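Fiber protein (PDB 4D0U) probably forms, as a homotrimer, the spikes at the capsid vertices and attaches the virus to its host-cell receptor through its trimeric head domain, the part in this structure. Local coordinates at residues Met125-Ser128 and Arg129-Glu133. The protein carries 2 engineered substitutions. Numbering follows the deposited sequence.
Sequences MEIS and RSLPE. Engineered in segment 125-128: Met125 (natural residue Leu).
With chi1 at 64°, Ile127 sets CG1 between its own backbone N and carbonyl carbon; chi2, near 180°, then extends CD1 to within 3.2 Å of the carbonyl oxygen Arg129 O. The other branch, CG2, stands beside the backbone N and meets Leu131 CD1 at 4.2 Å, a loose apolar touch between residues four apart. A beta-branched isoleucine suits this last position of the strand, because its two arms can follow the returning chain at two points: CG1 and CD1 along the Arg129 carbonyl, CG2 against the leucine. The branched end of Leu131, buried and apolar, reaches Ile127 CG2 through CD1.

No hydrogen bond links Met125-Ser128 to Arg129-Glu133, so the polar groups at the bend rely on neighbours. Ser128 has a side chain short enough to keep OG near the backbone, where it bonds Thr113 N, while Arg129 carries its CG 3.9 Å from Ser128 OG and its long chain, bent at chi3 (-75°), delivers NH1 to Leu111 O. Ile127 also packs on Leu81, whose backbone bonds Leu131, and Glu133 forms a salt bridge with Arg104 of a neighbouring subunit.

The stretch thus leads out of strand 122-127, which lies between strands 85-88 and 112-119, into the connection to strand 135-143 of the other antiparallel sheet in the fibre head.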
loop_
_atom_site.group_PDB
_atom_site.type_symbol
_atom_site.label_atom_id
_atom_site.label_comp_id
_atom_site.label_asym_id
_atom_site.label_seq_id
_atom_site.Cartn_x
_atom_site.Cartn_y
_atom_site.Cartn_z
HETATM N N MSE A 125 10.335 -8.173 -14.337
HETATM C CA MSE A 125 10.330 -7.120 -13.301
HETATM C C MSE A 125 11.772 -6.673 -13.127
HETATM O O MSE A 125 12.596 -7.440 -12.613
HETATM C CB MSE A 125 9.733 -7.600 -11.968
HETATM C CG MSE A 125 9.677 -6.330 -11.078
HETATM SE SE MSE A 125 8.808 -6.679 -9.353
HETATM C CE MSE A 125 10.365 -7.507 -8.594
ATOM N N GLU A 126 12.086 -5.452 -13.565
ATOM C CA GLU A 126 13.420 -4.878 -13.341
ATOM C C GLU A 126 13.451 -4.235 -11.977
ATOM O O GLU A 126 12.411 -3.836 -11.476
ATOM C CB GLU A 126 13.775 -3.869 -14.444
ATOM C CG GLU A 126 13.846 -4.573 -15.798
ATOM C CD GLU A 126 14.302 -3.689 -16.932
ATOM O OE1 GLU A 126 13.478 -2.949 -17.482
ATOM O OE2 GLU A 126 15.468 -3.797 -17.332
ATOM N N ILE A 127 14.631 -4.189 -11.366
ATOM C CA ILE A 127 14.758 -3.696 -9.979
ATOM C C ILE A 127 15.838 -2.631 -9.833
ATOM O O ILE A 127 16.828 -2.601 -10.574
ATOM C CB ILE A 127 15.028 -4.845 -8.984
ATOM C CG1 ILE A 127 16.389 -5.530 -9.272
ATOM C CG2 ILE A 127 13.831 -5.816 -8.978
ATOM C CD1 ILE A 127 16.699 -6.695 -8.340
ATOM N N SER A 128 15.651 -1.755 -8.858
ATOM C CA SER A 128 16.509 -0.581 -8.742
ATOM C C SER A 128 17.862 -0.909 -8.113
ATOM O O SER A 128 18.850 -0.170 -8.310
ATOM C CB SER A 128 15.765 0.467 -7.903
ATOM O OG SER A 128 15.554 -0.029 -6.581
ATOM N N ARG A 129 17.901 -1.995 -7.356
ATOM C CA ARG A 129 19.079 -2.430 -6.604
ATOM C C ARG A 129 18.845 -3.905 -6.320
ATOM O O ARG A 129 17.702 -4.361 -6.314
ATOM C CB ARG A 129 19.256 -1.614 -5.291
ATOM C CG ARG A 129 18.152 -1.802 -4.271
ATOM C CD ARG A 129 18.291 -0.790 -3.143
ATOM N NE ARG A 129 19.375 -1.115 -2.226
ATOM C CZ ARG A 129 19.256 -1.841 -1.104
ATOM N NH1 ARG A 129 18.084 -2.355 -0.699
ATOM N NH2 ARG A 129 20.319 -2.044 -0.336
ATOM N N SER A 130 19.905 -4.679 -6.072
ATOM C CA SER A 130 19.734 -6.026 -5.599
ATOM C C SER A 130 18.978 -6.035 -4.264
ATOM O O SER A 130 19.217 -5.156 -3.404
ATOM C CB SER A 130 21.102 -6.677 -5.347
ATOM O OG SER A 130 20.932 -8.027 -4.946
ATOM N N LEU A 131 18.017 -6.943 -4.144
ATOM C CA LEU A 131 17.141 -6.997 -2.957
ATOM C C LEU A 131 17.418 -8.268 -2.161
ATOM O O LEU A 131 17.138 -9.365 -2.620
ATOM C CB LEU A 131 15.662 -6.987 -3.358
ATOM C CG LEU A 131 15.243 -5.806 -4.242
ATOM C CD1 LEU A 131 13.836 -6.044 -4.756
ATOM C CD2 LEU A 131 15.298 -4.493 -3.485
ATOM N N PRO A 132 17.969 -8.116 -0.965
ATOM C CA PRO A 132 18.171 -9.373 -0.223
ATOM C C PRO A 132 16.861 -10.058 0.145
ATOM O O PRO A 132 16.847 -11.274 0.372
ATOM C CB PRO A 132 18.916 -8.934 1.037
ATOM C CG PRO A 132 18.905 -7.440 1.056
ATOM C CD PRO A 132 18.468 -6.905 -0.279
ATOM N N GLU A 133 15.779 -9.289 0.188
ATOM C CA GLU A 133 14.434 -9.834 0.349
ATOM C C GLU A 133 13.491 -8.858 -0.339
ATOM O O GLU A 133 13.661 -7.662 -0.206
ATOM C CB GLU A 133 14.078 -9.950 1.814
ATOM C CG GLU A 133 12.692 -10.527 2.006
ATOM C CD GLU A 133 12.394 -10.842 3.448
ATOM O OE1 GLU A 133 13.364 -10.921 4.253
ATOM O OE2 GLU A 133 11.219 -11.060 3.780
#